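Local coordinates for protein 5-ketofructose reductase (Gluconobacter sp., PDB 7COK) that reduces 5-ketofructose, probably with a nicotinamide cofactor, as a member of a novel class of the shikimate dehydrogenase family, at residues 106-111 / 253-258; 83-88 / 140-145; 194-199 / 224-229; 92-97 / 261-266. All coordinates share one frame; numbering follows the deposited sequence.

Contact 1 (106-111 / 253-258)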
loop_
_atom_site.group_PDB
_atom_site.type_symbol
_atom_site.label_atom_id
_atom_site.label_comp_id
_atom_site.label_asym_id
_atom_site.label_seq_id
_atom_site.Cartn_x
_atom_site.Cartn_y
_atom_site.Cartn_z
ATOM N N ASN A 106 13.960 17.004 4.045
ATOM C CA ASN A 106 12.928 17.855 4.566
ATOM C C ASN A 106 12.451 18.765 3.464
ATOM O O ASN A 106 13.241 19.451 2.865
ATOM C CB ASN A 106 13.433 18.660 5.761
ATOM C CG ASN A 106 12.315 19.394 6.463
ATOM O OD1 ASN A 106 11.637 20.252 5.879
ATOM N ND2 ASN A 106 12.079 19.040 7.705
ATOM N N THR A 107 11.163 18.708 3.171
ATOM C CA THR A 107 10.608 19.541 2.091
ATOM C C THR A 107 9.563 20.540 2.585
ATOM O O THR A 107 8.893 21.189 1.776
ATOM C CB THR A 107 9.996 18.690 0.975
ATOM O OG1 THR A 107 8.839 18.040 1.502
ATOM C CG2 THR A 107 11.034 17.687 0.399
ATOM N N ASP A 108 9.438 20.681 3.904
ATOM C CA ASP A 108 8.438 21.575 4.502
ATOM C C ASP A 108 8.679 23.052 4.200
ATOM O O ASP A 108 7.759 23.866 4.311
ATOM C CB ASP A 108 8.346 21.380 6.018
ATOM C CG ASP A 108 7.609 20.113 6.403
ATOM O OD1 ASP A 108 6.877 19.559 5.561
ATOM O OD2 ASP A 108 7.731 19.678 7.566
ATOM N N GLY A 109 9.901 23.401 3.816
ATOM C CA GLY A 109 10.179 24.751 3.357
ATOM C C GLY A 109 10.361 24.818 1.853
ATOM O O GLY A 109 10.412 25.915 1.304
ATOM N N LYS A 110 10.448 23.660 1.190
ATOM C CA LYS A 110 10.751 23.631 -0.257
ATOM C C LYS A 110 9.534 23.938 -1.128
ATOM O O LYS A 110 9.720 24.463 -2.225
ATOM C CB LYS A 110 11.337 22.268 -0.668
ATOM C CG LYS A 110 12.724 21.990 -0.109
ATOM C CD LYS A 110 13.344 20.718 -0.689
ATOM C CE LYS A 110 14.669 20.329 -0.014
ATOM N NZ LYS A 110 15.723 21.380 -0.088
ATOM N N GLY A 111 8.318 23.607 -0.666
ATOM C CA GLY A 111 7.097 23.963 -1.406
ATOM C C GLY A 111 7.014 25.472 -1.524
ATOM O O GLY A 111 6.754 26.004 -2.591
ATOM N N VAL A 253 1.058 21.604 -3.119
ATOM C CA VAL A 253 1.227 20.940 -4.402
ATOM C C VAL A 253 2.705 20.822 -4.755
ATOM O O VAL A 253 3.180 19.735 -5.113
ATOM C CB VAL A 253 0.407 21.651 -5.492
ATOM C CG1 VAL A 253 0.743 21.112 -6.879
ATOM C CG2 VAL A 253 -1.075 21.470 -5.210
ATOM N N ASN A 254 3.435 21.922 -4.611
ATOM C CA ASN A 254 4.878 21.901 -4.885
ATOM C C ASN A 254 5.638 20.907 -4.038
ATOM O O ASN A 254 6.576 20.279 -4.514
ATOM C CB ASN A 254 5.499 23.294 -4.770
ATOM C CG ASN A 254 5.123 24.187 -5.931
ATOM O OD1 ASN A 254 4.919 23.702 -7.054
ATOM N ND2 ASN A 254 5.047 25.495 -5.689
ATOM N N GLN A 255 5.242 20.782 -2.777
ATOM C CA GLN A 255 5.886 19.843 -1.868
ATOM C C GLN A 255 5.676 18.398 -2.346
ATOM O O GLN A 255 6.598 17.572 -2.326
ATOM C CB GLN A 255 5.285 20.009 -0.489
ATOM C CG GLN A 255 5.962 19.175 0.561
ATOM C CD GLN A 255 5.739 19.724 1.956
ATOM O OE1 GLN A 255 6.442 19.329 2.870
ATOM N NE2 GLN A 255 4.773 20.654 2.120
ATOM N N GLY A 256 4.462 18.105 -2.793
ATOM C CA GLY A 256 4.164 16.781 -3.376
ATOM C C GLY A 256 4.937 16.528 -4.646
ATOM O O GLY A 256 5.394 15.401 -4.878
ATOM N N VAL A 257 5.030 17.551 -5.502
ATOM C CA VAL A 257 5.816 17.438 -6.740
ATOM C C VAL A 257 7.286 17.135 -6.433
ATOM O O VAL A 257 7.868 16.201 -7.003
ATOM C CB VAL A 257 5.688 18.685 -7.632
ATOM C CG1 VAL A 257 6.693 18.668 -8.802
ATOM C CG2 VAL A 257 4.269 18.815 -8.160
ATOM N N ILE A 258 7.876 17.918 -5.524
ATOM C CA ILE A 258 9.268 17.704 -5.118
ATOM C C ILE A 258 9.501 16.310 -4.540
ATOM O O ILE A 258 10.500 15.676 -4.890
ATOM C CB ILE A 258 9.731 18.824 -4.158
ATOM C CG1 ILE A 258 9.827 20.166 -4.901
ATOM C CG2 ILE A 258 11.065 18.494 -3.474
ATOM C CD1 ILE A 258 9.684 21.363 -3.978
HETATM O O HOH W 1 7.941 16.377 -0.270
#
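Ile258 carries the apolar part of the meeting between the turn 106-111 and helix 248-264. Its CG1 lies beside the backbone N (chi1 -68°), and its CD1 rests 3.8 Å from Lys110 CB and 3.6 Å from Lys110 O. Its other branch, CG2, lies 4.0 Å from Thr107 CG2, the two side chains running antiparallel as they pass. At Gly111, in the first turn of helix 110-117, the backbones come close: Gly111 CA is 3.9 Å from Gln255 N, and Asn254 CB lies beside Gly111 O at 3.7 Å.

The chain reaches this helix through an Asx turn, Asn106 OD1 accepting from Asp108 N at 3.0 Å. The sequence Asn-Thr-Asp-Gly recurs in shikimate dehydrogenases, and the salt bridge of Asp108 OD2 with Lys72 is consistent with the Lys-Asp pair of that family's active site.

A shared water bridges the two segments. It lies 2.6 Å from Thr107 OG1 and donates to Gln255 O at 2.7 Å, so a helix carbonyl is joined to the turn. The Gln255 side chain extends past Thr107 toward Asp108, while Thr107 N is hydrogen-bonded to Asn93 of the neighbouring loop.

Contact 2 (83-88 / 140-145); sequences AESARL and AVELAL
Helices 84-88 and 140-145 face each other through Ser85 and Val141, their axes 10.0 Å apart at closest approach and their N-to-C directions 131° apart, a steeply inclined pairing, nearer antiparallel than parallel. One short bond carries the polar contact: Ser85 OG donates to Glu142 OE2 at 2.7 Å, meeting the oxygen on its syn side, 30° out of the carboxylate plane. Glu142 springs from a side of its helix and bends at chi2 (-64°), which swings CD back to bring the carboxylate against Ser85. Its other oxygen, OE1, takes a salt bridge from Lys110, so this buried acid is held at both oxygens. An alanine in place of Glu142 would probably leave the Ser85 hydroxyl without its acceptor and the Lys110 ammonium without its counter-charge at this interface.

Apolar groups fill the rest. Val141 CG1 fits between two residues of the facing helix, 4.1 Å from Leu88 CB and 4.2 Å from Ser85 CB. Leu145 brings CD1 to within 3.7 Å of Ser85 CB. Toward solvent, Leu145 and the extended Glu84 meet tip to tip, Leu145 CD2 lying 3.6 Å from Glu84 OE2.

Helix 84-89 follows the short strand 81-82 at the margin of the mixed sheet, whereas helix 134-145 follows strand 126-130 of the parallel, Rossmann-type sheet; the contact therefore bridges the two halves of the enzyme. Behind it, Val141 and Leu88 also touch helix 158-171, Leu143 packs on Phe112 and Leu116 of helix 110-117, and Ala140 lies on Ile129 of strand 126-130.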
loop_
_atom_site.group_PDB
_atom_site.type_symbol
_atom_site.label_atom_id
_atom_site.label_comp_id
_atom_site.label_asym_id
_atom_site.label_seq_id
_atom_site.Cartn_x
_atom_site.Cartn_y
_atom_site.Cartn_z
ATOM N N ALA A 83 19.855 14.570 4.395
ATOM C CA ALA A 83 20.193 15.698 3.526
ATOM C C ALA A 83 20.459 16.974 4.324
ATOM O O ALA A 83 20.063 17.074 5.482
ATOM C CB ALA A 83 19.081 15.929 2.514
ATOM N N GLU A 84 21.114 17.945 3.669
ATOM C CA GLU A 84 21.590 19.155 4.323
ATOM C C GLU A 84 20.511 19.910 5.087
ATOM O O GLU A 84 20.665 20.144 6.278
ATOM C CB GLU A 84 22.293 20.084 3.342
ATOM C CG GLU A 84 22.927 21.287 4.026
ATOM C CD GLU A 84 23.460 22.336 3.072
ATOM O OE1 GLU A 84 23.206 22.252 1.850
ATOM O OE2 GLU A 84 24.136 23.262 3.568
ATOM N N SER A 85 19.422 20.284 4.419
ATOM C CA SER A 85 18.413 21.090 5.099
ATOM C C SER A 85 17.722 20.322 6.221
ATOM O O SER A 85 17.479 20.883 7.274
ATOM C CB SER A 85 17.433 21.710 4.111
ATOM O OG SER A 85 16.449 20.791 3.679
ATOM N N ALA A 86 17.478 19.023 6.004
ATOM C CA ALA A 86 16.948 18.149 7.057
ATOM C C ALA A 86 17.876 18.079 8.244
ATOM O O ALA A 86 17.398 18.081 9.359
ATOM C CB ALA A 86 16.720 16.751 6.513
ATOM N N ARG A 87 19.192 18.042 8.003
ATOM C CA ARG A 87 20.184 18.054 9.093
ATOM C C ARG A 87 20.057 19.319 9.935
ATOM O O ARG A 87 20.018 19.252 11.159
ATOM C CB ARG A 87 21.621 17.904 8.561
ATOM C CG ARG A 87 22.654 17.743 9.677
ATOM C CD ARG A 87 24.087 17.718 9.172
ATOM N NE ARG A 87 24.800 18.913 9.638
ATOM C CZ ARG A 87 24.844 20.086 9.010
ATOM N NH1 ARG A 87 24.218 20.270 7.852
ATOM N NH2 ARG A 87 25.522 21.088 9.551
ATOM N N LEU A 88 19.979 20.467 9.273
ATOM C CA LEU A 88 19.880 21.722 9.998
ATOM C C LEU A 88 18.539 21.897 10.704
ATOM O O LEU A 88 18.484 22.367 11.841
ATOM C CB LEU A 88 20.114 22.904 9.065
ATOM C CG LEU A 88 21.523 23.234 8.545
ATOM C CD1 LEU A 88 22.628 22.867 9.524
ATOM C CD2 LEU A 88 21.781 22.644 7.190
ATOM N N ALA A 140 12.643 29.205 7.050
ATOM C CA ALA A 140 13.828 30.018 7.354
ATOM C C ALA A 140 15.123 29.335 6.877
ATOM O O ALA A 140 15.953 29.955 6.218
ATOM C CB ALA A 140 13.884 30.358 8.832
ATOM N N VAL A 141 15.249 28.033 7.151
ATOM C CA VAL A 141 16.445 27.301 6.707
ATOM C C VAL A 141 16.538 27.289 5.192
ATOM O O VAL A 141 17.611 27.548 4.658
ATOM C CB VAL A 141 16.512 25.880 7.298
ATOM C CG1 VAL A 141 17.629 25.038 6.650
ATOM C CG2 VAL A 141 16.760 25.971 8.799
ATOM N N GLU A 142 15.443 26.947 4.503
ATOM C CA GLU A 142 15.500 26.854 3.043
ATOM C C GLU A 142 15.838 28.200 2.387
ATOM O O GLU A 142 16.616 28.274 1.434
ATOM C CB GLU A 142 14.213 26.278 2.455
ATOM C CG GLU A 142 13.895 24.834 2.851
ATOM C CD GLU A 142 14.883 23.769 2.392
ATOM O OE1 GLU A 142 15.819 24.036 1.614
ATOM O OE2 GLU A 142 14.721 22.607 2.809
ATOM N N LEU A 143 15.294 29.275 2.914
ATOM C CA LEU A 143 15.619 30.606 2.411
ATOM C C LEU A 143 17.087 30.957 2.631
ATOM O O LEU A 143 17.745 31.498 1.729
ATOM C CB LEU A 143 14.722 31.639 3.099
ATOM C CG LEU A 143 13.311 31.862 2.564
ATOM C CD1 LEU A 143 12.537 32.545 3.658
ATOM C CD2 LEU A 143 13.353 32.756 1.339
ATOM N N ALA A 144 17.592 30.658 3.834
ATOM C CA ALA A 144 18.987 30.888 4.179
ATOM C C ALA A 144 19.923 30.102 3.275
ATOM O O ALA A 144 20.855 30.679 2.734
ATOM C CB ALA A 144 19.228 30.548 5.637
ATOM N N LEU A 145 19.658 28.799 3.080
ATOM C CA LEU A 145 20.463 27.975 2.153
ATOM C C LEU A 145 20.361 28.433 0.704
ATOM O O LEU A 145 21.293 28.228 -0.091
ATOM C CB LEU A 145 20.125 26.481 2.286
ATOM C CG LEU A 145 20.401 25.834 3.645
ATOM C CD1 LEU A 145 19.947 24.384 3.568
ATOM C CD2 LEU A 145 21.857 25.962 4.100
#

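Contact 3 (194-199 / 224-229); sequences LINATS and DVIPNP
At the C-terminal ends of two adjacent strands of the parallel, Rossmann-type sheet, Asn196 of strand 193-196 forms a parallel bridge with Asp224 of strand 221-224. Val225 N donates to Asn196 O at 3.0 Å, an almost straight bond, and both methyls of Val225 lie close to the same oxygen, CG1 3.4 Å from Asn196 O. In Asn196 and Asp224 CG is anti to the backbone N (chi1 175° and -162°), and the two side chains run alongside each other in one direction. Their flat ends are turned 87° against each other: Asn196 ND2 sends an N-H within its own amide plane to Asp224 OD1, 2.7 Å away, which it meets from above the carboxylate plane. From the opposite face Ile226 N reaches Asp224 OD1 at 3.1 Å, closing an Asx turn.

Asn196 heads a second Asx turn. Its OD1 accepts Thr198 OG1 at 2.7 Å, in plane on a lone pair, and Thr198 N from above the carbonyl plane. The other N-H of ND2 goes to Thr198 O at 3.2 Å. Ile226 CD1 packs against this pair, 3.6 Å from Asn196 ND2. Thr198 also touches the GxGxxA-type segment that leads into helix 134-145, which probably belongs to the cofactor-binding region as in other Rossmann folds.

With OD1 and both N-H groups engaged, the Asn196 amide is probably held against turning over. Asp224 OD2 accepts from Thr232, so the buried carboxylate has donors at both oxygens, which would probably stabilise its negative charge and help hold the chain after each strand in place.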
loop_
_atom_site.group_PDB
_atom_site.type_symbol
_atom_site.label_atom_id
_atom_site.label_comp_id
_atom_site.label_asym_id
_atom_site.label_seq_id
_atom_site.Cartn_x
_atom_site.Cartn_y
_atom_site.Cartn_z
ATOM N N LEU A 194 7.171 38.810 2.706
ATOM C CA LEU A 194 6.445 38.571 3.953
ATOM C C LEU A 194 5.720 37.231 3.889
ATOM O O LEU A 194 4.964 36.980 2.961
ATOM C CB LEU A 194 5.457 39.705 4.216
ATOM C CG LEU A 194 4.510 39.549 5.409
ATOM C CD1 LEU A 194 5.302 39.593 6.708
ATOM C CD2 LEU A 194 3.487 40.673 5.451
ATOM N N ILE A 195 5.946 36.374 4.881
ATOM C CA ILE A 195 5.376 35.044 4.892
ATOM C C ILE A 195 4.599 34.814 6.171
ATOM O O ILE A 195 5.162 34.948 7.270
ATOM C CB ILE A 195 6.486 33.958 4.840
ATOM C CG1 ILE A 195 7.487 34.217 3.703
ATOM C CG2 ILE A 195 5.857 32.573 4.725
ATOM C CD1 ILE A 195 8.782 33.457 3.862
ATOM N N ASN A 196 3.320 34.458 6.055
ATOM C CA ASN A 196 2.601 33.979 7.212
ATOM C C ASN A 196 2.838 32.495 7.435
ATOM O O ASN A 196 2.423 31.676 6.611
ATOM C CB ASN A 196 1.107 34.203 7.081
ATOM C CG ASN A 196 0.371 33.580 8.232
ATOM O OD1 ASN A 196 0.663 33.893 9.378
ATOM N ND2 ASN A 196 -0.472 32.607 7.949
ATOM N N ALA A 197 3.414 32.142 8.588
ATOM C CA ALA A 197 3.578 30.740 8.977
ATOM C C ALA A 197 2.731 30.390 10.206
ATOM O O ALA A 197 2.945 29.364 10.850
ATOM C CB ALA A 197 5.055 30.461 9.206
ATOM N N THR A 198 1.760 31.243 10.509
ATOM C CA THR A 198 0.820 30.973 11.602
ATOM C C THR A 198 -0.368 30.192 11.072
ATOM O O THR A 198 -0.548 30.036 9.854
ATOM C CB THR A 198 0.304 32.259 12.314
ATOM O OG1 THR A 198 -0.675 32.918 11.490
ATOM C CG2 THR A 198 1.470 33.211 12.695
ATOM N N SER A 199 -1.204 29.719 11.981
ATOM C CA SER A 199 -2.488 29.150 11.574
ATOM C C SER A 199 -3.629 30.157 11.648
ATOM O O SER A 199 -4.786 29.761 11.548
ATOM C CB SER A 199 -2.811 27.895 12.386
ATOM O OG SER A 199 -1.890 26.869 12.111
ATOM N N ASP A 224 1.507 32.860 2.140
ATOM C CA ASP A 224 0.799 32.277 3.262
ATOM C C ASP A 224 0.867 30.763 3.167
ATOM O O ASP A 224 0.529 30.182 2.149
ATOM C CB ASP A 224 -0.657 32.737 3.242
ATOM C CG ASP A 224 -1.364 32.544 4.566
ATOM O OD1 ASP A 224 -0.948 31.732 5.428
ATOM O OD2 ASP A 224 -2.359 33.236 4.773
ATOM N N VAL A 225 1.314 30.115 4.243
ATOM C CA VAL A 225 1.375 28.636 4.290
ATOM C C VAL A 225 0.011 27.944 4.406
ATOM O O VAL A 225 -0.118 26.754 4.087
ATOM C CB VAL A 225 2.312 28.104 5.412
ATOM C CG1 VAL A 225 3.691 28.754 5.317
ATOM C CG2 VAL A 225 1.702 28.300 6.803
ATOM N N ILE A 226 -1.001 28.680 4.875
ATOM C CA ILE A 226 -2.344 28.111 5.014
ATOM C C ILE A 226 -2.898 27.633 3.655
ATOM O O ILE A 226 -2.939 28.402 2.715
ATOM C CB ILE A 226 -3.277 29.144 5.686
ATOM C CG1 ILE A 226 -2.884 29.333 7.169
ATOM C CG2 ILE A 226 -4.745 28.745 5.529
ATOM C CD1 ILE A 226 -3.467 30.579 7.813
ATOM N N PRO A 227 -3.280 26.350 3.545
ATOM C CA PRO A 227 -3.792 25.862 2.241
ATOM C C PRO A 227 -5.305 25.929 2.071
ATOM O O PRO A 227 -5.816 25.757 0.960
ATOM C CB PRO A 227 -3.332 24.408 2.218
ATOM C CG PRO A 227 -3.240 24.004 3.671
ATOM C CD PRO A 227 -3.028 25.246 4.498
ATOM N N ASN A 228 -6.011 26.196 3.170
ATOM C CA ASN A 228 -7.467 26.167 3.201
ATOM C C ASN A 228 -7.998 27.215 4.193
ATOM O O ASN A 228 -7.817 27.055 5.403
ATOM C CB ASN A 228 -7.944 24.745 3.553
ATOM C CG ASN A 228 -9.451 24.588 3.451
ATOM O OD1 ASN A 228 -10.107 25.335 2.723
ATOM N ND2 ASN A 228 -10.006 23.602 4.162
ATOM N N PRO A 229 -8.631 28.293 3.710
ATOM C CA PRO A 229 -8.796 28.598 2.290
ATOM C C PRO A 229 -7.492 29.013 1.630
ATOM O O PRO A 229 -6.652 29.609 2.291
ATOM C CB PRO A 229 -9.785 29.766 2.291
ATOM C CG PRO A 229 -9.634 30.418 3.637
ATOM C CD PRO A 229 -9.147 29.365 4.592
#

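Contact 4 (92-97 / 261-266); sequences VNCVAI and EIWLGR
Trp263 and Cys94 are brought together by their torsions: chi1 sets Trp263 CG beside its backbone N (-65°), the second torsion turns the indole so that NE1 meets the strand, and Cys94 SG stands anti to its backbone N (chi1 179°), reaching out to meet it. The sulfur ends 3.5 Å from Trp263 NE1 and 4.3 Å from the centroid of the five-membered ring, 47° off the ring normal, an oblique sulfur-aromatic contact. The same NE1 gives a weak hydrogen bond to Val95 O at 3.0 Å, so one N-H group sits close to both a sulfur and a strand carbonyl. Ala96 CA borders the ring, 4.1 Å from Trp263 CD1.

One residue earlier on the helix, Ile262 completes the apolar patch. Its CG2 rests 3.9 Å from Ala96 CB, and its CD1 lies 4.4 Å from Cys94 SG. An alanine in place of Trp263 would probably open a gap beside Cys94 SG and Ala96 and take from Val95 O its weak N-H partner.

The strand enters through a classic beta bulge, Asn93 and Cys94 both facing His105 of strand 101-105. Cys94 and Trp263 also touch Asn66 of strand 64-67, Trp263 reaches Thr11 of strand 9-15, and Ile262 lies on His105. Helix 248-264, from the C-terminal part of the chain, thus packs by its last turns over one face of the mixed sheet in the N-terminal half, while the Val95 side chain points away and touches Phe65, Leu79 and Leu102.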
loop_
_atom_site.group_PDB
_atom_site.type_symbol
_atom_site.label_atom_id
_atom_site.label_comp_id
_atom_site.label_asym_id
_atom_site.label_seq_id
_atom_site.Cartn_x
_atom_site.Cartn_y
_atom_site.Cartn_z
ATOM N N VAL A 92 12.705 15.274 9.381
ATOM C CA VAL A 92 12.544 14.688 8.056
ATOM C C VAL A 92 11.058 14.371 7.819
ATOM O O VAL A 92 10.373 13.784 8.671
ATOM C CB VAL A 92 13.385 13.387 7.955
ATOM C CG1 VAL A 92 12.901 12.507 6.804
ATOM C CG2 VAL A 92 14.850 13.705 7.752
ATOM N N ASN A 93 10.566 14.748 6.643
ATOM C CA ASN A 93 9.203 14.446 6.259
ATOM C C ASN A 93 9.121 13.654 4.954
ATOM O O ASN A 93 8.030 13.307 4.568
ATOM C CB ASN A 93 8.372 15.723 6.121
ATOM C CG ASN A 93 8.791 16.549 4.919
ATOM O OD1 ASN A 93 9.909 17.028 4.858
ATOM N ND2 ASN A 93 7.904 16.706 3.963
ATOM N N CYS A 94 10.247 13.406 4.278
ATOM C CA CYS A 94 10.253 12.722 2.991
ATOM C C CYS A 94 11.464 11.819 2.933
ATOM O O CYS A 94 12.615 12.290 2.980
ATOM C CB CYS A 94 10.321 13.752 1.881
ATOM S SG CYS A 94 10.378 13.045 0.199
ATOM N N VAL A 95 11.201 10.527 2.851
ATOM C CA VAL A 95 12.260 9.511 2.832
ATOM C C VAL A 95 12.269 8.831 1.482
ATOM O O VAL A 95 11.235 8.397 1.005
ATOM C CB VAL A 95 12.079 8.464 3.972
ATOM C CG1 VAL A 95 13.158 7.358 3.898
ATOM C CG2 VAL A 95 12.107 9.150 5.334
ATOM N N ALA A 96 13.443 8.732 0.869
ATOM C CA ALA A 96 13.628 7.938 -0.329
ATOM C C ALA A 96 14.283 6.635 0.057
ATOM O O ALA A 96 15.127 6.618 0.968
ATOM C CB ALA A 96 14.517 8.663 -1.318
ATOM N N ILE A 97 13.874 5.555 -0.611
ATOM C CA ILE A 97 14.467 4.237 -0.483
ATOM C C ILE A 97 15.166 3.928 -1.810
ATOM O O ILE A 97 14.521 3.763 -2.857
ATOM C CB ILE A 97 13.458 3.124 -0.092
ATOM C CG1 ILE A 97 12.567 3.578 1.082
ATOM C CG2 ILE A 97 14.202 1.829 0.233
ATOM C CD1 ILE A 97 11.531 2.565 1.558
ATOM N N GLU A 261 9.391 13.772 -7.287
ATOM C CA GLU A 261 10.665 13.894 -8.001
ATOM C C GLU A 261 11.786 13.144 -7.288
ATOM O O GLU A 261 12.546 12.426 -7.934
ATOM C CB GLU A 261 11.050 15.351 -8.256
ATOM C CG GLU A 261 10.203 16.048 -9.303
ATOM C CD GLU A 261 10.494 17.537 -9.395
ATOM O OE1 GLU A 261 11.067 18.144 -8.449
ATOM O OE2 GLU A 261 10.139 18.117 -10.438
ATOM N N ILE A 262 11.850 13.284 -5.967
ATOM C CA ILE A 262 12.857 12.578 -5.150
ATOM C C ILE A 262 12.654 11.071 -5.244
ATOM O O ILE A 262 13.612 10.325 -5.396
ATOM C CB ILE A 262 12.850 13.080 -3.682
ATOM C CG1 ILE A 262 13.417 14.514 -3.618
ATOM C CG2 ILE A 262 13.658 12.161 -2.755
ATOM C CD1 ILE A 262 13.181 15.247 -2.305
ATOM N N TRP A 263 11.410 10.627 -5.135
ATOM C CA TRP A 263 11.107 9.194 -5.118
ATOM C C TRP A 263 11.256 8.475 -6.445
ATOM O O TRP A 263 11.741 7.321 -6.497
ATOM C CB TRP A 263 9.674 8.973 -4.642
ATOM C CG TRP A 263 9.417 9.373 -3.229
ATOM C CD1 TRP A 263 10.331 9.503 -2.216
ATOM C CD2 TRP A 263 8.142 9.588 -2.647
ATOM N NE1 TRP A 263 9.691 9.852 -1.053
ATOM C CE2 TRP A 263 8.343 9.892 -1.285
ATOM C CE3 TRP A 263 6.837 9.591 -3.156
ATOM C CZ2 TRP A 263 7.280 10.188 -0.417
ATOM C CZ3 TRP A 263 5.788 9.871 -2.310
ATOM C CH2 TRP A 263 6.013 10.172 -0.942
ATOM N N LEU A 264 10.806 9.128 -7.516
ATOM C CA LEU A 264 10.556 8.414 -8.776
ATOM C C LEU A 264 11.135 9.059 -10.006
ATOM O O LEU A 264 11.010 8.510 -11.106
ATOM C CB LEU A 264 9.052 8.237 -8.991
ATOM C CG LEU A 264 8.431 7.130 -8.154
ATOM C CD1 LEU A 264 6.924 7.254 -8.223
ATOM C CD2 LEU A 264 8.920 5.766 -8.628
ATOM N N GLY A 265 11.743 10.231 -9.852
ATOM C CA GLY A 265 12.312 10.950 -10.990
ATOM C C GLY A 265 11.301 11.438 -12.017
ATOM O O GLY A 265 11.659 11.600 -13.176
ATOM N N ARG A 266 10.048 11.627 -11.598
ATOM C CA ARG A 266 8.978 12.178 -12.435
ATOM C C ARG A 266 8.468 13.463 -11.813
ATOM O O ARG A 266 8.383 13.555 -10.568
ATOM C CB ARG A 266 7.793 11.214 -12.574
ATOM C CG ARG A 266 7.837 10.295 -13.762
ATOM C CD ARG A 266 8.199 8.920 -13.266
ATOM N NE ARG A 266 8.493 8.024 -14.375
ATOM C CZ ARG A 266 9.370 7.038 -14.326
ATOM N NH1 ARG A 266 10.088 6.808 -13.219
ATOM N NH2 ARG A 266 9.535 6.290 -15.410
#

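From the N terminus, contact 2 opens first at 83-88, then contact 4 at 92-97 and contact 1 at 106-111. Segment 140-145 closes contact 2, which therefore crosses contacts 1 and 4. Contact 3 opens and closes afterwards, in series with contact 2 and nested within contact 1, which closes at 253-258. Contact 4 closes last, at 261-266, enclosing contacts 1 and 3. Contact 1 joins the start of helix 110-117 to helix 248-264, which contact 4 also uses; contact 2 ties the mixed-sheet half to the parallel-sheet half. Contacts 1 and 2 touch, as do 1 and 4. Contact 3 ties strands within the parallel sheet, its centre about 25 Å from that of contact 4.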